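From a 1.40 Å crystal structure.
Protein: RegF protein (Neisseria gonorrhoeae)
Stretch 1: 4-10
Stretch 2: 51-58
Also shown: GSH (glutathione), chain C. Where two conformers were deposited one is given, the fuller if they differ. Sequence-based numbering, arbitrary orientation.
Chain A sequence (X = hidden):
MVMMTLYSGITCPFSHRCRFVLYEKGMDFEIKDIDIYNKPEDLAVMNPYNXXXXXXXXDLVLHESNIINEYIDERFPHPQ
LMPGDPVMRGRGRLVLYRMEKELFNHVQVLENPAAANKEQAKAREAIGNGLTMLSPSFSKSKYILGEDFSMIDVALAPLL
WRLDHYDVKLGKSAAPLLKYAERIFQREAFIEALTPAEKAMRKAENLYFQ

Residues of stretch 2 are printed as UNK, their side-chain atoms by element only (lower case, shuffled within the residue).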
# COMPACT_ATOMS: atom_id res chain seq x y z
N MET A 4 4.27 5.42 23.14
CA MET A 4 3.65 4.79 21.96
C MET A 4 2.42 3.98 22.36
O MET A 4 2.53 3.06 23.19
CB MET A 4 4.65 3.85 21.32
CG MET A 4 4.13 3.16 20.11
SD MET A 4 5.39 2.24 19.18
CE MET A 4 6.42 3.51 18.53
N THR A 5 1.28 4.30 21.77
CA THR A 5 0.00 3.71 22.16
C THR A 5 -0.64 3.08 20.93
O THR A 5 -0.76 3.72 19.89
CB THR A 5 -0.94 4.77 22.72
OG1 THR A 5 -0.33 5.35 23.88
CG2 THR A 5 -2.31 4.18 23.12
N LEU A 6 -1.04 1.82 21.02
CA LEU A 6 -1.78 1.14 19.99
C LEU A 6 -3.22 1.01 20.40
O LEU A 6 -3.52 0.38 21.44
CB LEU A 6 -1.22 -0.27 19.74
CG LEU A 6 -1.88 -1.03 18.60
CD1 LEU A 6 -1.41 -0.44 17.28
CD2 LEU A 6 -1.53 -2.52 18.68
N TYR A 7 -4.12 1.52 19.57
CA TYR A 7 -5.54 1.27 19.73
C TYR A 7 -5.87 0.03 18.96
O TYR A 7 -5.60 -0.07 17.77
CB TYR A 7 -6.31 2.48 19.19
CG TYR A 7 -6.15 3.72 20.03
CD1 TYR A 7 -5.08 4.58 19.88
CD2 TYR A 7 -7.08 4.01 21.01
CE1 TYR A 7 -4.92 5.70 20.64
CE2 TYR A 7 -6.95 5.15 21.76
CZ TYR A 7 -5.86 5.98 21.59
OH TYR A 7 -5.75 7.11 22.38
N SER A 8 -6.41 -0.97 19.69
CA SER A 8 -6.46 -2.34 19.15
C SER A 8 -7.81 -2.98 19.44
O SER A 8 -8.36 -2.76 20.51
CB SER A 8 -5.37 -3.14 19.88
OG SER A 8 -5.54 -4.54 19.64
N GLY A 9 -8.33 -3.75 18.50
CA GLY A 9 -9.50 -4.58 18.78
C GLY A 9 -9.07 -5.97 19.23
O GLY A 9 -8.16 -6.56 18.63
N ILE A 10 -9.72 -6.52 20.23
CA ILE A 10 -9.21 -7.77 20.82
C ILE A 10 -9.35 -8.97 19.90
O ILE A 10 -8.68 -9.98 20.09
CB ILE A 10 -9.85 -8.04 22.15
CG1 ILE A 10 -11.37 -8.24 22.07
CG2 ILE A 10 -9.53 -6.87 23.13
CD1 ILE A 10 -11.98 -8.69 23.40
N UNK A 51 -11.60 2.92 12.18
CA UNK A 51 -11.18 1.54 12.38
C UNK A 51 -9.97 1.49 13.30
O UNK A 51 -9.20 2.44 13.47
c UNK A 51 -11.95 0.73 10.12
n UNK A 51 -12.40 -0.74 8.25
o UNK A 51 -10.41 0.31 8.35
c UNK A 51 -10.78 0.90 11.06
c UNK A 51 -11.53 0.09 8.82
N UNK A 52 -9.80 0.29 13.88
CA UNK A 52 -8.53 -0.09 14.50
C UNK A 52 -7.75 -0.98 13.53
O UNK A 52 -8.35 -1.64 12.67
c UNK A 52 -8.75 -0.84 15.85
c UNK A 52 -9.29 0.14 16.84
c UNK A 52 -9.67 -2.05 15.65
N UNK A 53 -6.42 -1.01 13.63
CA UNK A 53 -5.61 -0.33 14.64
C UNK A 53 -5.26 1.10 14.29
O UNK A 53 -5.28 1.55 13.11
c UNK A 53 -4.21 -1.68 13.18
c UNK A 53 -4.31 -1.14 14.64
c UNK A 53 -5.67 -2.04 12.88
N UNK A 54 -4.92 1.88 15.32
CA UNK A 54 -4.32 3.21 15.21
C UNK A 54 -3.10 3.23 16.11
O UNK A 54 -3.13 2.63 17.23
c UNK A 54 -6.49 4.33 14.69
c UNK A 54 -4.66 5.67 15.78
c UNK A 54 -5.30 4.28 15.67
N UNK A 55 -1.99 3.83 15.69
CA UNK A 55 -0.87 4.03 16.57
C UNK A 55 -0.69 5.51 16.80
O UNK A 55 -0.72 6.32 15.84
c UNK A 55 0.38 3.45 15.94
c UNK A 55 2.92 3.37 16.05
c UNK A 55 1.62 3.41 16.85
c UNK A 55 1.56 2.18 17.78
N UNK A 56 -0.48 5.89 18.06
CA UNK A 56 -0.17 7.27 18.42
C UNK A 56 1.17 7.31 19.10
O UNK A 56 1.40 6.55 20.06
c UNK A 56 -0.85 9.32 19.78
c UNK A 56 -1.26 7.89 19.32
c UNK A 56 -2.60 7.91 18.57
N UNK A 57 2.07 8.17 18.65
CA UNK A 57 3.28 8.42 19.42
C UNK A 57 3.53 9.91 19.37
O UNK A 57 3.82 10.47 18.30
c UNK A 57 5.67 7.85 19.73
o UNK A 57 7.81 6.93 20.16
c UNK A 57 4.46 7.65 18.85
o UNK A 57 6.99 6.65 18.12
c UNK A 57 6.90 7.08 19.29
N UNK A 58 3.39 10.57 20.52
CA UNK A 58 3.43 12.03 20.58
C UNK A 58 2.45 12.62 19.55
O UNK A 58 1.27 12.32 19.59
c UNK A 58 7.28 12.46 21.14
n UNK A 58 8.25 11.81 22.03
c UNK A 58 4.86 12.56 20.37
c UNK A 58 8.92 12.43 22.99
c UNK A 58 5.84 12.04 21.44
n UNK A 58 8.73 13.73 23.20
n UNK A 58 9.78 11.76 23.75
N1 GSH C . -6.90 -1.74 6.18
CA1 GSH C . -7.05 -1.74 7.66
C1 GSH C . -5.76 -2.06 8.31
O11 GSH C . -5.47 -1.57 9.43
O12 GSH C . -5.00 -2.86 7.71
CB1 GSH C . -8.21 -2.65 8.11
CG1 GSH C . -8.57 -2.50 9.59
CD1 GSH C . -9.92 -3.14 9.87
OE1 GSH C . -10.58 -3.72 9.04
N2 GSH C . -10.28 -3.03 11.20
CA2 GSH C . -11.58 -3.57 11.61
C2 GSH C . -12.38 -2.39 12.12
O2 GSH C . -11.98 -1.46 12.80
CB2 GSH C . -11.53 -4.56 12.73
SG2 GSH C . -10.51 -5.97 12.39
N3 GSH C . -13.80 -2.51 11.84
CA3 GSH C . -14.73 -1.48 12.25
C3 GSH C . -15.34 -0.90 11.01
O31 GSH C . -14.96 -1.14 9.81
O32 GSH C . -16.28 -0.10 11.21

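Position 51 carries five side-chain atoms, three carbons in a row with the third holding one oxygen and one nitrogen. This terminal amide reaches nothing on stretch 1, and its nitrogen turns to the glutathione instead. The residue is Gln51, whose NE2 donates a hydrogen bond to GSH O31 at 3.0 Å.

At position 52 three carbons fork directly at CB, and the CA-to-CB bond points toward stretch 1. One branch lies 3.6 Å from Gly9 N, close over a residue with no side chain of its own. A fork of this size is valine, and the branch is Val52 CG2; an ideal CB on Gly9 would stand 3.3 Å from it, a tight fit. The backbone of Val52 binds the ligand through both its amide nitrogen and its carbonyl oxygen: Val52 N donates to GSH O2 at 3.0 Å, and Val52 O accepts from GSH N2 at 2.8 Å.

Position 53 has three carbons closing a ring onto its own backbone nitrogen; its CB packs 4.0 Å from Leu6 CD1, and its CA approaches Tyr7 O at 3.1 Å in a CA-H...O contact. The ring makes it Pro53, and the peptide bond before it is cis.

Position 54 again shows three carbons forked at CB, with CB 4.1 Å from Tyr7 CB. It is Val54, with chi1 in the t well.

Four carbons, forked at the second, occupy position 55, and one branch end lies 3.6 Å from Met4 CG. The fork one carbon beyond CB identifies Leu55; its CD1 also meets Leu6 CD1 at 4.0 Å.

Position 56 has a three-carbon fork at CB, one arm of which lies 3.8 Å from Tyr7 CE1. This is Val56, and its CG2 sits at the edge of the tyrosine ring, near the ring plane.

At position 57 three carbons end in two oxygens, one of them 3.2 Å from Met4 CE. The carboxylate belongs to Glu57, and both oxygens are hydrogen-bonded elsewhere in the structure.

Position 58 bears three carbons, a nitrogen, and a carbon with two further nitrogens, ending in a guanidinium; the CA-to-CB bond points away from stretch 1, and the side chain makes no contact with it: Arg58.

The contact is an antiparallel strand pairing. Thr5 and Val56 exchange hydrogen bonds (Thr5 N to Val56 O, 2.8 Å; Val56 N to Thr5 O, 2.9 Å), as do Tyr7 and Val54 (Tyr7 N to Val54 O, 2.8 Å; Val54 N to Tyr7 O, 3.2 Å). Between them, the non-hydrogen-bonded pair Leu6 and Leu55 packs on one face, while Thr5, Tyr7, Val54 and Val56 occupy the other.

Stretch 2 (51-58) QVPVLVER
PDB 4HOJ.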